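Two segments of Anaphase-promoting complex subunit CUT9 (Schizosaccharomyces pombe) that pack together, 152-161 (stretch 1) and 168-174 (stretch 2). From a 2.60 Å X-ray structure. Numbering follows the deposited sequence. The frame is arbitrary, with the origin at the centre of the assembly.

Stretch 1 (152-161) CRYLAAFCLV
Stretch 2, residues 168-174: GALNLLG

Small residues let helices approach closely, and the antiparallel pair in CUT9 is a compact example. Residues 152-161 are helical throughout, within a longer helix; residues 168-173 form the last part of a second helix, running at 164° to the first, with an axial approach of 8.7 Å. Backbone angles are helical, mostly near -60/-45, with G168 at -50/-61 and L173 drifting to -86/-34 just before the helix ends, and i to i+4 hydrogen bonds such as A157 N to R153 O (3.0 Å) and L173 N to A169 O (2.9 Å) hold each helix. G174 ends the second: its N still bonds to L170 O (2.7 Å), but phi/psi turn to 91/152, where a side chain would jam against the preceding carbonyl oxygen.

The backbones come nearest at two alanines, A157 CA lying 5.0 Å from A169 CA. Both point their methyls toward the partner helix, and neither carries bulk that would hold the backbones apart. G168 extends the principle: L160 CD2 rests 3.7 Å from G168 C, and an ideal CB on this glycine would lie just 3.3 Å from L160 CG.

Into the surface of the first helix fits one large knob. L172 (chi1 -94°, chi2 t) sits among R153, A156, A157 and L160, its CD1 3.5 Å from A156 CB and 4.2 Å from L160 CD2. L160, with chi1 -120° and chi2 18°, also brings its CB to 4.0 Å from A169 CB, while V161 (chi1 t) places CG2 4.1 Å from that same A169 CB. L173 starts away from the interface, yet chi1 -91° and chi2 12° return CD1 to 3.3 Å from A157 CB, a tight apolar contact, shorter than methyl groups usually keep.

Polar chemistry closes the end of the interface. R153 (chi1 t, chi2 t, chi3 -136°, chi4 101°) starts with CA-to-CB sideways, but its end comes nearer to the second helix, and it donates from NE to L172 O (2.9 Å, 157°), a carbonyl near the helix terminus, while L172 CD2 covers one face of the guanidinium.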

# COMPACT_ATOMS: atom_id res chain seq x y z
N CYS A 152 1.65 7.90 -21.46
CA CYS A 152 0.44 7.14 -21.21
C CYS A 152 0.66 5.65 -21.49
O CYS A 152 0.10 4.79 -20.82
CB CYS A 152 -0.73 7.69 -22.04
SG CYS A 152 -1.33 9.35 -21.54
N ARG A 153 1.51 5.34 -22.46
CA ARG A 153 1.88 3.95 -22.74
C ARG A 153 2.70 3.38 -21.59
O ARG A 153 2.41 2.30 -21.07
CB ARG A 153 2.65 3.87 -24.06
CG ARG A 153 2.82 2.47 -24.58
CD ARG A 153 3.40 2.48 -25.99
NE ARG A 153 2.69 1.53 -26.85
CZ ARG A 153 1.76 1.86 -27.73
NH1 ARG A 153 1.43 3.13 -27.91
NH2 ARG A 153 1.16 0.92 -28.44
N TYR A 154 3.73 4.11 -21.18
CA TYR A 154 4.47 3.71 -20.01
C TYR A 154 3.57 3.43 -18.80
O TYR A 154 3.70 2.39 -18.14
CB TYR A 154 5.48 4.77 -19.63
CG TYR A 154 6.16 4.49 -18.32
CD1 TYR A 154 7.12 3.48 -18.22
CD2 TYR A 154 5.85 5.21 -17.17
CE1 TYR A 154 7.75 3.19 -17.02
CE2 TYR A 154 6.48 4.94 -15.96
CZ TYR A 154 7.43 3.92 -15.89
OH TYR A 154 8.07 3.65 -14.70
N LEU A 155 2.66 4.36 -18.51
CA LEU A 155 1.87 4.26 -17.28
C LEU A 155 0.81 3.16 -17.35
O LEU A 155 0.58 2.46 -16.37
CB LEU A 155 1.24 5.59 -16.91
CG LEU A 155 0.67 5.59 -15.49
CD1 LEU A 155 1.69 5.07 -14.49
CD2 LEU A 155 0.19 6.97 -15.09
N ALA A 156 0.19 2.99 -18.52
CA ALA A 156 -0.76 1.90 -18.72
C ALA A 156 -0.05 0.55 -18.55
O ALA A 156 -0.56 -0.34 -17.88
CB ALA A 156 -1.44 2.00 -20.07
N ALA A 157 1.12 0.41 -19.16
CA ALA A 157 1.92 -0.80 -19.02
C ALA A 157 2.28 -1.03 -17.56
O ALA A 157 2.20 -2.14 -17.04
CB ALA A 157 3.18 -0.72 -19.87
N PHE A 158 2.71 0.05 -16.90
CA PHE A 158 3.10 -0.02 -15.50
C PHE A 158 1.95 -0.55 -14.64
O PHE A 158 2.18 -1.31 -13.71
CB PHE A 158 3.52 1.35 -15.04
CG PHE A 158 3.92 1.41 -13.61
CD1 PHE A 158 2.96 1.47 -12.61
CD2 PHE A 158 5.26 1.48 -13.25
CE1 PHE A 158 3.32 1.54 -11.28
CE2 PHE A 158 5.64 1.55 -11.93
CZ PHE A 158 4.67 1.58 -10.94
N CYS A 159 0.71 -0.14 -14.95
CA CYS A 159 -0.45 -0.59 -14.18
C CYS A 159 -0.75 -2.03 -14.47
O CYS A 159 -1.18 -2.78 -13.59
CB CYS A 159 -1.69 0.23 -14.55
SG CYS A 159 -1.67 1.94 -13.96
N LEU A 160 -0.55 -2.41 -15.72
CA LEU A 160 -0.80 -3.76 -16.17
C LEU A 160 0.13 -4.69 -15.40
O LEU A 160 -0.31 -5.71 -14.88
CB LEU A 160 -0.60 -3.85 -17.68
CG LEU A 160 -1.82 -4.29 -18.50
CD1 LEU A 160 -3.13 -4.14 -17.73
CD2 LEU A 160 -1.90 -3.56 -19.85
N VAL A 161 1.40 -4.31 -15.30
CA VAL A 161 2.36 -5.05 -14.49
C VAL A 161 1.94 -5.13 -13.01
O VAL A 161 2.07 -6.19 -12.39
CB VAL A 161 3.80 -4.47 -14.63
CG1 VAL A 161 4.67 -4.88 -13.44
CG2 VAL A 161 4.42 -4.93 -15.95
N GLY A 168 -1.13 -8.70 -21.44
CA GLY A 168 -1.59 -7.33 -21.62
C GLY A 168 -0.40 -6.39 -21.75
O GLY A 168 -0.23 -5.73 -22.78
N ALA A 169 0.43 -6.34 -20.70
CA ALA A 169 1.62 -5.50 -20.68
C ALA A 169 2.49 -5.69 -21.92
O ALA A 169 3.06 -4.72 -22.45
CB ALA A 169 2.41 -5.75 -19.43
N LEU A 170 2.61 -6.93 -22.39
CA LEU A 170 3.43 -7.21 -23.56
C LEU A 170 2.78 -6.72 -24.86
O LEU A 170 3.48 -6.24 -25.75
CB LEU A 170 3.76 -8.69 -23.65
CG LEU A 170 5.23 -9.08 -23.51
CD1 LEU A 170 6.03 -8.03 -22.75
CD2 LEU A 170 5.34 -10.44 -22.85
N ASN A 171 1.45 -6.84 -24.96
CA ASN A 171 0.71 -6.21 -26.06
C ASN A 171 1.02 -4.71 -26.17
O ASN A 171 1.23 -4.19 -27.27
CB ASN A 171 -0.81 -6.40 -25.90
CG ASN A 171 -1.26 -7.84 -26.17
OD1 ASN A 171 -0.64 -8.58 -26.95
ND2 ASN A 171 -2.37 -8.24 -25.54
N LEU A 172 1.05 -4.02 -25.03
CA LEU A 172 1.30 -2.59 -24.98
C LEU A 172 2.76 -2.20 -25.22
O LEU A 172 3.04 -1.20 -25.89
CB LEU A 172 0.84 -2.00 -23.65
CG LEU A 172 -0.57 -1.42 -23.62
CD1 LEU A 172 -0.73 -0.49 -22.43
CD2 LEU A 172 -0.85 -0.68 -24.93
N LEU A 173 3.70 -2.98 -24.67
CA LEU A 173 5.13 -2.69 -24.79
C LEU A 173 5.77 -3.25 -26.05
O LEU A 173 6.68 -2.64 -26.60
CB LEU A 173 5.88 -3.26 -23.58
CG LEU A 173 6.12 -2.44 -22.32
CD1 LEU A 173 5.30 -1.17 -22.31
CD2 LEU A 173 5.85 -3.29 -21.06
N GLY A 174 5.30 -4.41 -26.50
CA GLY A 174 5.97 -5.17 -27.54
C GLY A 174 6.94 -6.14 -26.89
O GLY A 174 7.44 -5.87 -25.80